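Local coordinates for protein alginate lyase (Aplysia kurodai, PDB 5GMT) that probably cleaves alginate by beta-elimination, as a polysaccharide lyase family 14 enzyme with specificity for polymannuronate, at residues Ala92-Glu102 / Tyr262-Pro273; Ser178-Phe186 / Gln222-Arg230. All coordinates share one frame; numbering follows the deposited sequence.

Interaction 1: Ala92-Glu102 / Tyr262-Pro273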
loop_
_atom_site.group_PDB
_atom_site.type_symbol
_atom_site.label_atom_id
_atom_site.label_comp_id
_atom_site.label_asym_id
_atom_site.label_seq_id
_atom_site.Cartn_x
_atom_site.Cartn_y
_atom_site.Cartn_z
ATOM N N ALA A 92 -0.582 -10.660 12.435
ATOM C CA ALA A 92 -1.740 -10.446 11.574
ATOM C C ALA A 92 -2.258 -9.015 11.722
ATOM O O ALA A 92 -2.366 -8.485 12.828
ATOM C CB ALA A 92 -2.845 -11.455 11.888
ATOM N N MET A 93 -2.584 -8.398 10.592
ATOM C CA MET A 93 -2.976 -7.007 10.598
ATOM C C MET A 93 -3.954 -6.760 9.460
ATOM O O MET A 93 -3.831 -7.356 8.391
ATOM C CB MET A 93 -1.724 -6.135 10.456
ATOM C CG MET A 93 -1.780 -4.764 11.052
ATOM S SD MET A 93 -0.197 -3.927 10.821
ATOM C CE MET A 93 0.625 -4.333 12.357
ATOM N N ILE A 94 -4.931 -5.889 9.694
ATOM C CA ILE A 94 -5.824 -5.439 8.639
ATOM C C ILE A 94 -5.671 -3.934 8.460
ATOM O O ILE A 94 -5.797 -3.179 9.418
ATOM C CB ILE A 94 -7.311 -5.753 8.948
ATOM C CG1 ILE A 94 -7.537 -7.258 9.114
ATOM C CG2 ILE A 94 -8.215 -5.200 7.855
ATOM C CD1 ILE A 94 -8.978 -7.600 9.511
ATOM N N LEU A 95 -5.374 -3.502 7.243
ATOM C CA LEU A 95 -5.350 -2.075 6.930
ATOM C C LEU A 95 -6.594 -1.721 6.149
ATOM O O LEU A 95 -6.918 -2.400 5.181
ATOM C CB LEU A 95 -4.115 -1.719 6.103
ATOM C CG LEU A 95 -4.056 -0.296 5.551
ATOM C CD1 LEU A 95 -3.929 0.698 6.699
ATOM C CD2 LEU A 95 -2.889 -0.126 4.571
ATOM N N LYS A 96 -7.287 -0.662 6.553
ATOM C CA LYS A 96 -8.434 -0.174 5.789
ATOM C C LYS A 96 -8.224 1.288 5.492
ATOM O O LYS A 96 -7.680 1.995 6.321
ATOM C CB LYS A 96 -9.738 -0.342 6.561
ATOM C CG LYS A 96 -10.112 -1.775 6.881
ATOM C CD LYS A 96 -11.466 -1.841 7.564
ATOM C CE LYS A 96 -11.791 -3.260 7.967
ATOM N NZ LYS A 96 -13.153 -3.370 8.571
ATOM N N TYR A 97 -8.664 1.741 4.321
ATOM C CA TYR A 97 -8.744 3.165 4.040
ATOM C C TYR A 97 -9.672 3.375 2.862
ATOM O O TYR A 97 -9.928 2.445 2.104
ATOM C CB TYR A 97 -7.371 3.786 3.756
ATOM C CG TYR A 97 -6.575 3.184 2.615
ATOM C CD1 TYR A 97 -5.671 2.153 2.847
ATOM C CD2 TYR A 97 -6.713 3.653 1.311
ATOM C CE1 TYR A 97 -4.911 1.597 1.801
ATOM C CE2 TYR A 97 -5.961 3.110 0.263
ATOM C CZ TYR A 97 -5.060 2.079 0.518
ATOM O OH TYR A 97 -4.308 1.535 -0.516
ATOM N N ASP A 98 -10.185 4.593 2.738
ATOM C CA ASP A 98 -10.948 5.000 1.575
ATOM C C ASP A 98 -10.063 5.829 0.658
ATOM O O ASP A 98 -9.326 6.692 1.131
ATOM C CB ASP A 98 -12.174 5.830 1.980
ATOM C CG ASP A 98 -13.155 5.057 2.835
ATOM O OD1 ASP A 98 -13.224 3.807 2.732
ATOM O OD2 ASP A 98 -13.879 5.721 3.606
ATOM N N VAL A 99 -10.140 5.582 -0.646
ATOM C CA VAL A 99 -9.435 6.429 -1.605
ATOM C C VAL A 99 -10.341 6.852 -2.771
ATOM O O VAL A 99 -11.081 6.037 -3.330
ATOM C CB VAL A 99 -8.165 5.719 -2.146
ATOM C CG1 VAL A 99 -8.514 4.369 -2.778
ATOM C CG2 VAL A 99 -7.420 6.595 -3.132
ATOM N N TYR A 100 -10.284 8.143 -3.098
ATOM C CA TYR A 100 -10.956 8.716 -4.263
ATOM C C TYR A 100 -9.941 9.000 -5.370
ATOM O O TYR A 100 -8.905 9.610 -5.112
ATOM C CB TYR A 100 -11.677 10.016 -3.867
ATOM C CG TYR A 100 -12.595 10.587 -4.926
ATOM C CD1 TYR A 100 -12.097 11.346 -5.979
ATOM C CD2 TYR A 100 -13.967 10.396 -4.848
ATOM C CE1 TYR A 100 -12.950 11.879 -6.950
ATOM C CE2 TYR A 100 -14.824 10.921 -5.809
ATOM C CZ TYR A 100 -14.309 11.662 -6.852
ATOM O OH TYR A 100 -15.173 12.181 -7.802
ATOM N N PHE A 101 -10.232 8.575 -6.599
ATOM C CA PHE A 101 -9.382 8.910 -7.743
ATOM C C PHE A 101 -10.026 10.009 -8.566
ATOM O O PHE A 101 -11.124 9.835 -9.080
ATOM C CB PHE A 101 -9.138 7.689 -8.645
ATOM C CG PHE A 101 -8.418 6.564 -7.962
ATOM C CD1 PHE A 101 -9.129 5.581 -7.283
ATOM C CD2 PHE A 101 -7.038 6.488 -7.996
ATOM C CE1 PHE A 101 -8.475 4.534 -6.649
ATOM C CE2 PHE A 101 -6.375 5.433 -7.361
ATOM C CZ PHE A 101 -7.100 4.462 -6.684
ATOM N N GLU A 102 -9.337 11.132 -8.703
ATOM C CA GLU A 102 -9.887 12.249 -9.474
ATOM C C GLU A 102 -9.083 12.504 -10.742
ATOM O O GLU A 102 -7.891 12.825 -10.676
ATOM C CB GLU A 102 -9.930 13.512 -8.612
ATOM C CG GLU A 102 -10.469 14.720 -9.351
ATOM C CD GLU A 102 -10.383 15.972 -8.512
ATOM O OE1 GLU A 102 -10.858 15.933 -7.356
ATOM O OE2 GLU A 102 -9.827 16.981 -9.002
ATOM N N TYR A 262 -5.528 13.800 -8.923
ATOM C CA TYR A 262 -5.514 13.869 -7.471
ATOM C C TYR A 262 -6.099 12.625 -6.832
ATOM O O TYR A 262 -7.113 12.074 -7.288
ATOM C CB TYR A 262 -6.317 15.080 -6.970
ATOM C CG TYR A 262 -5.981 16.402 -7.603
ATOM C CD1 TYR A 262 -6.473 16.733 -8.857
ATOM C CD2 TYR A 262 -5.208 17.343 -6.929
ATOM C CE1 TYR A 262 -6.185 17.951 -9.432
ATOM C CE2 TYR A 262 -4.917 18.568 -7.493
ATOM C CZ TYR A 262 -5.405 18.861 -8.753
ATOM O OH TYR A 262 -5.132 20.077 -9.328
ATOM N N SER A 263 -5.491 12.206 -5.735
ATOM C CA SER A 263 -6.100 11.188 -4.917
ATOM C C SER A 263 -6.420 11.778 -3.552
ATOM O O SER A 263 -5.773 12.725 -3.104
ATOM C CB SER A 263 -5.195 9.955 -4.786
ATOM O OG SER A 263 -3.925 10.282 -4.247
ATOM N N TYR A 264 -7.431 11.211 -2.909
ATOM C CA TYR A 264 -7.882 11.648 -1.594
ATOM C C TYR A 264 -7.988 10.445 -0.680
ATOM O O TYR A 264 -8.559 9.437 -1.070
ATOM C CB TYR A 264 -9.258 12.321 -1.676
ATOM C CG TYR A 264 -9.336 13.505 -2.604
ATOM C CD1 TYR A 264 -9.257 13.343 -3.985
ATOM C CD2 TYR A 264 -9.530 14.788 -2.099
ATOM C CE1 TYR A 264 -9.342 14.442 -4.845
ATOM C CE2 TYR A 264 -9.622 15.892 -2.951
ATOM C CZ TYR A 264 -9.528 15.706 -4.314
ATOM O OH TYR A 264 -9.621 16.782 -5.156
ATOM N N PHE A 265 -7.474 10.549 0.540
ATOM C CA PHE A 265 -7.521 9.423 1.460
ATOM C C PHE A 265 -8.194 9.845 2.753
ATOM O O PHE A 265 -7.908 10.918 3.284
ATOM C CB PHE A 265 -6.115 8.889 1.774
ATOM C CG PHE A 265 -5.366 8.383 0.576
ATOM C CD1 PHE A 265 -4.657 9.257 -0.234
ATOM C CD2 PHE A 265 -5.326 7.020 0.289
ATOM C CE1 PHE A 265 -3.945 8.795 -1.329
ATOM C CE2 PHE A 265 -4.623 6.552 -0.809
ATOM C CZ PHE A 265 -3.925 7.439 -1.616
ATOM N N LYS A 266 -9.080 8.997 3.250
ATOM C CA LYS A 266 -9.702 9.227 4.552
ATOM C C LYS A 266 -9.981 7.890 5.246
ATOM O O LYS A 266 -9.782 6.831 4.653
ATOM C CB LYS A 266 -10.994 10.035 4.386
ATOM C CG LYS A 266 -12.102 9.269 3.667
ATOM C CD LYS A 266 -13.357 10.142 3.467
ATOM C CE LYS A 266 -14.449 9.392 2.720
ATOM N NZ LYS A 266 -14.955 8.186 3.480
ATOM N N ASN A 267 -10.421 7.936 6.504
ATOM C CA ASN A 267 -10.927 6.737 7.177
ATOM C C ASN A 267 -9.905 5.582 7.210
ATOM O O ASN A 267 -10.233 4.444 6.876
ATOM C CB ASN A 267 -12.222 6.286 6.489
ATOM C CG ASN A 267 -13.034 5.323 7.330
ATOM O OD1 ASN A 267 -12.815 5.199 8.537
ATOM N ND2 ASN A 267 -13.983 4.625 6.693
ATOM N N PHE A 268 -8.670 5.901 7.590
ATOM C CA PHE A 268 -7.639 4.890 7.851
ATOM C C PHE A 268 -7.950 4.080 9.105
ATOM O O PHE A 268 -8.389 4.635 10.111
ATOM C CB PHE A 268 -6.268 5.548 8.031
ATOM C CG PHE A 268 -5.708 6.163 6.788
ATOM C CD1 PHE A 268 -4.857 5.437 5.964
ATOM C CD2 PHE A 268 -6.010 7.475 6.447
ATOM C CE1 PHE A 268 -4.340 6.008 4.819
ATOM C CE2 PHE A 268 -5.476 8.052 5.309
ATOM C CZ PHE A 268 -4.631 7.316 4.498
ATOM N N GLN A 269 -7.691 2.776 9.062
ATOM C CA GLN A 269 -7.803 1.918 10.245
ATOM C C GLN A 269 -6.787 0.788 10.187
ATOM O O GLN A 269 -6.557 0.212 9.123
ATOM C CB GLN A 269 -9.187 1.282 10.366
ATOM C CG GLN A 269 -10.382 2.192 10.307
ATOM C CD GLN A 269 -11.669 1.384 10.312
ATOM O OE1 GLN A 269 -11.843 0.484 11.136
ATOM N NE2 GLN A 269 -12.558 1.681 9.376
ATOM N N ILE A 270 -6.210 0.453 11.334
ATOM C CA ILE A 270 -5.410 -0.755 11.429
ATOM C C ILE A 270 -5.981 -1.603 12.550
ATOM O O ILE A 270 -6.083 -1.152 13.700
ATOM C CB ILE A 270 -3.919 -0.450 11.675
ATOM C CG1 ILE A 270 -3.301 0.169 10.417
ATOM C CG2 ILE A 270 -3.172 -1.717 12.033
ATOM C CD1 ILE A 270 -1.836 0.567 10.582
ATOM N N LEU A 271 -6.393 -2.816 12.195
ATOM C CA LEU A 271 -6.877 -3.794 13.166
ATOM C C LEU A 271 -5.909 -4.952 13.290
ATOM O O LEU A 271 -5.135 -5.219 12.365
ATOM C CB LEU A 271 -8.253 -4.336 12.765
ATOM C CG LEU A 271 -9.354 -3.307 12.536
ATOM C CD1 LEU A 271 -9.361 -2.864 11.079
ATOM C CD2 LEU A 271 -10.693 -3.911 12.932
ATOM N N THR A 272 -5.971 -5.653 14.422
ATOM C CA THR A 272 -5.138 -6.833 14.629
ATOM C C THR A 272 -6.003 -8.043 14.963
ATOM O O THR A 272 -6.320 -8.271 16.128
ATOM C CB THR A 272 -4.113 -6.623 15.764
ATOM O OG1 THR A 272 -4.801 -6.228 16.958
ATOM C CG2 THR A 272 -3.093 -5.547 15.400
ATOM N N PRO A 273 -6.387 -8.821 13.941
ATOM C CA PRO A 273 -7.170 -10.033 14.193
ATOM C C PRO A 273 -6.277 -11.138 14.727
ATOM O O PRO A 273 -5.050 -11.007 14.700
ATOM C CB PRO A 273 -7.702 -10.402 12.810
ATOM C CG PRO A 273 -6.594 -9.936 11.876
ATOM C CD PRO A 273 -6.008 -8.692 12.518
HETATM O O HOH W 1 -2.607 -9.876 15.112
HETATM O O HOH W 2 -9.720 18.910 -7.081
#
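Val99 and Phe265 meet on the buried face of two antiparallel strands, where CG2 of Val99 sits over one face of the Phe265 ring, 4.0 Å from its centroid. The backbone sets Tyr97 CB over the Phe268 face, 3.7 Å from Phe268 CD1. Chi1 of 57° swings the Tyr97 ring alongside Phe265, with Tyr97 CD2 at the edge of that ring. Further along this face, Met93 CG and Ile270 CG2 are tight at 3.5 Å. The other face is more polar. There Asp98 OD2 takes two donors from opposite sides of its carboxylate plane: Lys266 NZ at 2.7 Å, a salt bridge on the anti side, and Asn267 ND2 at 3.3 Å. Asp98 OD1 is hydrogen-bonded to Ser193 OG. With an alanine here in place of the aspartate, the Lys266 ammonium would probably lose its carboxylate mate and the Asn267 amide would be freer to turn. Tyr264 OH donates to Glu102 OE1 at 2.7 Å from above the carboxylate plane; OE1 also bonds His53 NE2. The loose, solvent side is at Ile94, Lys96, Gln269 and Leu271, all partly exposed, where Lys96 CE lies 4.0 Å from Leu271 CD1. Paired backbone bonds run from Ile94 to Glu102, and the register slips by one between Lys96 and Asp98. That slip is a beta bulge, and the whole is a long antiparallel ladder in one sheet of the concanavalin-like beta-sandwich.

Interaction 2: Ser178-Phe186 / Gln222-Arg230; sequences SLGRGKFRF and QCYTANHLR
A type II beta turn from Gly180 to Lys183 packs on Tyr224 of the strand at 222-227. Gly180 CA lies over the centre of the Tyr224 ring, 3.6 Å from the centroid, in a CH-pi contact 15° off the ring normal. Gly180, with positive phi, has no side chain, which lets its CA come this close to the ring. The opposite face of the ring meets the backbone N of Ala226, offset toward the rim. With CG anti to the backbone N (chi1 158°), the Tyr224 ring reaches toward Leu179, whose CB lies 3.5 Å from Tyr224 OH. That hydroxyl is hydrogen-bonded to Asp168. Lys183 lays its aliphatic chain against the ring obliquely, CD 3.3 Å from Tyr224 CD1. Phe184 presents its ring edge to Tyr224 CB, with CD1 at 4.1 Å. Leu179 CD2 extends the apolar patch to Ala226 CB, 4.1 Å away, and to Leu229. No direct hydrogen bond joins the two segments. At the exposed end, a water links Arg185 O to Gln222 OE1. The turn itself is closed by Lys183 N to Gly180 O at 3.0 Å. The contact joins a type II turn at the end of a strand of one sheet to a strand of the facing sheet, the inter-sheet packing of a beta-sandwich.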
loop_
_atom_site.group_PDB
_atom_site.type_symbol
_atom_site.label_atom_id
_atom_site.label_comp_id
_atom_site.label_asym_id
_atom_site.label_seq_id
_atom_site.Cartn_x
_atom_site.Cartn_y
_atom_site.Cartn_z
ATOM N N SER A 178 3.742 -8.996 -8.833
ATOM C CA SER A 178 2.348 -8.603 -9.035
ATOM C C SER A 178 1.453 -9.787 -8.728
ATOM O O SER A 178 1.522 -10.812 -9.408
ATOM C CB SER A 178 2.107 -8.111 -10.466
ATOM O OG SER A 178 2.822 -6.913 -10.696
ATOM N N LEU A 179 0.627 -9.644 -7.696
ATOM C CA LEU A 179 -0.302 -10.707 -7.304
ATOM C C LEU A 179 -1.744 -10.264 -7.493
ATOM O O LEU A 179 -2.161 -9.212 -6.989
ATOM C CB LEU A 179 -0.070 -11.113 -5.847
ATOM C CG LEU A 179 1.222 -11.924 -5.688
ATOM C CD1 LEU A 179 2.100 -11.273 -4.641
ATOM C CD2 LEU A 179 0.917 -13.353 -5.303
ATOM N N GLY A 180 -2.497 -11.070 -8.232
ATOM C CA GLY A 180 -3.914 -10.834 -8.404
ATOM C C GLY A 180 -4.268 -9.683 -9.324
ATOM O O GLY A 180 -5.351 -9.122 -9.201
ATOM N N ARG A 181 -3.373 -9.327 -10.240
ATOM C CA ARG A 181 -3.622 -8.182 -11.113
ATOM C C ARG A 181 -4.906 -8.382 -11.900
ATOM O O ARG A 181 -5.108 -9.419 -12.540
ATOM C CB ARG A 181 -2.448 -7.940 -12.065
ATOM C CG ARG A 181 -2.562 -6.641 -12.871
ATOM C CD ARG A 181 -1.480 -6.550 -13.946
ATOM N NE ARG A 181 -0.131 -6.498 -13.380
ATOM C CZ ARG A 181 0.977 -6.473 -14.115
ATOM N NH1 ARG A 181 0.890 -6.505 -15.441
ATOM N NH2 ARG A 181 2.168 -6.432 -13.536
ATOM N N GLY A 182 -5.790 -7.393 -11.816
ATOM C CA GLY A 182 -7.041 -7.419 -12.552
ATOM C C GLY A 182 -8.195 -8.073 -11.823
ATOM O O GLY A 182 -9.332 -8.035 -12.307
ATOM N N LYS A 183 -7.921 -8.678 -10.669
ATOM C CA LYS A 183 -8.973 -9.324 -9.886
ATOM C C LYS A 183 -9.848 -8.302 -9.178
ATOM O O LYS A 183 -10.963 -8.608 -8.763
ATOM C CB LYS A 183 -8.371 -10.304 -8.885
ATOM C CG LYS A 183 -7.702 -11.483 -9.582
ATOM C CD LYS A 183 -7.710 -12.727 -8.722
ATOM C CE LYS A 183 -7.061 -13.900 -9.452
ATOM N NZ LYS A 183 -7.758 -14.238 -10.728
ATOM N N PHE A 184 -9.328 -7.091 -9.029
ATOM C CA PHE A 184 -10.142 -5.955 -8.613
ATOM C C PHE A 184 -9.710 -4.778 -9.468
ATOM O O PHE A 184 -8.663 -4.825 -10.093
ATOM C CB PHE A 184 -9.996 -5.654 -7.111
ATOM C CG PHE A 184 -8.567 -5.619 -6.623
ATOM C CD1 PHE A 184 -7.928 -6.787 -6.232
ATOM C CD2 PHE A 184 -7.872 -4.423 -6.544
ATOM C CE1 PHE A 184 -6.617 -6.765 -5.781
ATOM C CE2 PHE A 184 -6.558 -4.388 -6.083
ATOM C CZ PHE A 184 -5.930 -5.561 -5.709
ATOM N N ARG A 185 -10.527 -3.735 -9.521
ATOM C CA ARG A 185 -10.244 -2.629 -10.418
ATOM C C ARG A 185 -10.686 -1.326 -9.779
ATOM O O ARG A 185 -11.668 -1.289 -9.039
ATOM C CB ARG A 185 -10.940 -2.823 -11.779
ATOM C CG ARG A 185 -10.679 -1.686 -12.790
ATOM C CD ARG A 185 -11.288 -1.942 -14.177
ATOM N NE ARG A 185 -10.397 -2.716 -15.043
ATOM C CZ ARG A 185 -10.526 -2.827 -16.366
ATOM N NH1 ARG A 185 -11.511 -2.208 -17.004
ATOM N NH2 ARG A 185 -9.661 -3.560 -17.054
ATOM N N PHE A 186 -9.936 -0.272 -10.062
ATOM C CA PHE A 186 -10.235 1.056 -9.566
ATOM C C PHE A 186 -10.952 1.861 -10.636
ATOM O O PHE A 186 -10.635 1.746 -11.822
ATOM C CB PHE A 186 -8.950 1.749 -9.130
ATOM C CG PHE A 186 -8.189 0.980 -8.097
ATOM C CD1 PHE A 186 -8.698 0.837 -6.812
ATOM C CD2 PHE A 186 -6.975 0.399 -8.403
ATOM C CE1 PHE A 186 -7.998 0.121 -5.843
ATOM C CE2 PHE A 186 -6.275 -0.317 -7.443
ATOM C CZ PHE A 186 -6.786 -0.459 -6.168
ATOM N N GLN A 222 -15.119 -6.457 -4.695
ATOM C CA GLN A 222 -14.309 -7.492 -5.334
ATOM C C GLN A 222 -13.123 -7.835 -4.438
ATOM O O GLN A 222 -12.392 -6.946 -4.007
ATOM C CB GLN A 222 -13.831 -7.046 -6.719
ATOM C CG GLN A 222 -14.955 -7.063 -7.758
ATOM C CD GLN A 222 -14.463 -7.015 -9.190
ATOM O OE1 GLN A 222 -13.648 -6.168 -9.557
ATOM N NE2 GLN A 222 -14.963 -7.931 -10.013
ATOM N N CYS A 223 -12.940 -9.119 -4.145
ATOM C CA CYS A 223 -11.854 -9.513 -3.258
ATOM C C CYS A 223 -10.909 -10.454 -3.969
ATOM O O CYS A 223 -11.309 -11.182 -4.879
ATOM C CB CYS A 223 -12.382 -10.186 -1.994
ATOM S SG CYS A 223 -13.435 -9.167 -0.952
ATOM N N TYR A 224 -9.653 -10.437 -3.540
ATOM C CA TYR A 224 -8.654 -11.376 -4.025
ATOM C C TYR A 224 -7.857 -11.889 -2.848
ATOM O O TYR A 224 -7.422 -11.097 -2.016
ATOM C CB TYR A 224 -7.722 -10.711 -5.034
ATOM C CG TYR A 224 -6.395 -11.415 -5.171
ATOM C CD1 TYR A 224 -6.323 -12.703 -5.683
ATOM C CD2 TYR A 224 -5.212 -10.790 -4.788
ATOM C CE1 TYR A 224 -5.107 -13.357 -5.810
ATOM C CE2 TYR A 224 -3.996 -11.434 -4.910
ATOM C CZ TYR A 224 -3.950 -12.716 -5.422
ATOM O OH TYR A 224 -2.736 -13.350 -5.538
ATOM N N THR A 225 -7.675 -13.203 -2.765
ATOM C CA THR A 225 -6.830 -13.758 -1.719
ATOM C C THR A 225 -5.571 -14.370 -2.314
ATOM O O THR A 225 -5.642 -15.310 -3.097
ATOM C CB THR A 225 -7.565 -14.810 -0.886
ATOM O OG1 THR A 225 -8.646 -14.185 -0.171
ATOM C CG2 THR A 225 -6.611 -15.443 0.115
ATOM N N ALA A 226 -4.425 -13.805 -1.952
ATOM C CA ALA A 226 -3.131 -14.404 -2.261
ATOM C C ALA A 226 -2.736 -15.355 -1.140
ATOM O O ALA A 226 -2.386 -14.916 -0.052
ATOM C CB ALA A 226 -2.061 -13.325 -2.434
ATOM N N ASN A 227 -2.783 -16.658 -1.366
ATOM C CA ASN A 227 -2.323 -17.498 -0.278
ATOM C C ASN A 227 -1.019 -18.192 -0.614
ATOM O O ASN A 227 -0.419 -17.922 -1.661
ATOM C CB ASN A 227 -3.399 -18.495 0.148
ATOM C CG ASN A 227 -3.894 -19.340 -0.965
ATOM O OD1 ASN A 227 -3.136 -19.748 -1.856
ATOM N ND2 ASN A 227 -5.199 -19.624 -0.934
ATOM N N HIS A 228 -0.563 -19.019 0.317
ATOM C CA HIS A 228 0.707 -19.722 0.196
ATOM C C HIS A 228 1.875 -18.781 -0.080
ATOM O O HIS A 228 2.659 -18.991 -1.017
ATOM C CB HIS A 228 0.588 -20.789 -0.882
ATOM C CG HIS A 228 -0.484 -21.794 -0.590
ATOM N ND1 HIS A 228 -1.255 -22.373 -1.571
ATOM C CD2 HIS A 228 -0.937 -22.293 0.588
ATOM C CE1 HIS A 228 -2.125 -23.204 -1.016
ATOM N NE2 HIS A 228 -1.952 -23.175 0.292
ATOM N N LEU A 229 1.984 -17.753 0.761
ATOM C CA LEU A 229 3.061 -16.773 0.686
ATOM C C LEU A 229 4.066 -16.910 1.814
ATOM O O LEU A 229 3.714 -17.299 2.928
ATOM C CB LEU A 229 2.500 -15.352 0.739
ATOM C CG LEU A 229 1.544 -14.953 -0.376
ATOM C CD1 LEU A 229 1.201 -13.468 -0.216
ATOM C CD2 LEU A 229 2.121 -15.249 -1.760
ATOM N N ARG A 230 5.314 -16.571 1.514
ATOM C CA ARG A 230 6.337 -16.411 2.533
ATOM C C ARG A 230 6.707 -14.931 2.634
ATOM O O ARG A 230 7.078 -14.319 1.625
ATOM C CB ARG A 230 7.574 -17.251 2.190
ATOM C CG ARG A 230 8.760 -16.932 3.057
ATOM C CD ARG A 230 9.849 -17.957 2.892
ATOM N NE ARG A 230 9.506 -19.207 3.551
ATOM C CZ ARG A 230 9.577 -20.407 2.980
ATOM N NH1 ARG A 230 9.985 -20.534 1.731
ATOM N NH2 ARG A 230 9.251 -21.486 3.673
HETATM O O HOH W 3 -13.468 -3.521 -7.617
#

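The centres of interaction 1 and interaction 2 lie about 17 Å apart. Along the chain both segments of interaction 2 fall between those of interaction 1: 92-102 comes first, then 178-186 and 222-230, and 262-273 last. Strands 92-102, 261-272 and 222-229 belong to one antiparallel sheet, in which 191-199 and 208-216 lie between 92-102 and 222-229. Strand 177-179 belongs to the other sheet. Interaction 1 therefore pairs neighbours within a sheet, whereas interaction 2 joins one sheet to the other. The two contacts touch directly, Phe101 CE1 to Phe186 CD1 at 3.7 Å. One contact builds a sheet and the other ties it to its partner, so together they span both layers of the beta-sandwich.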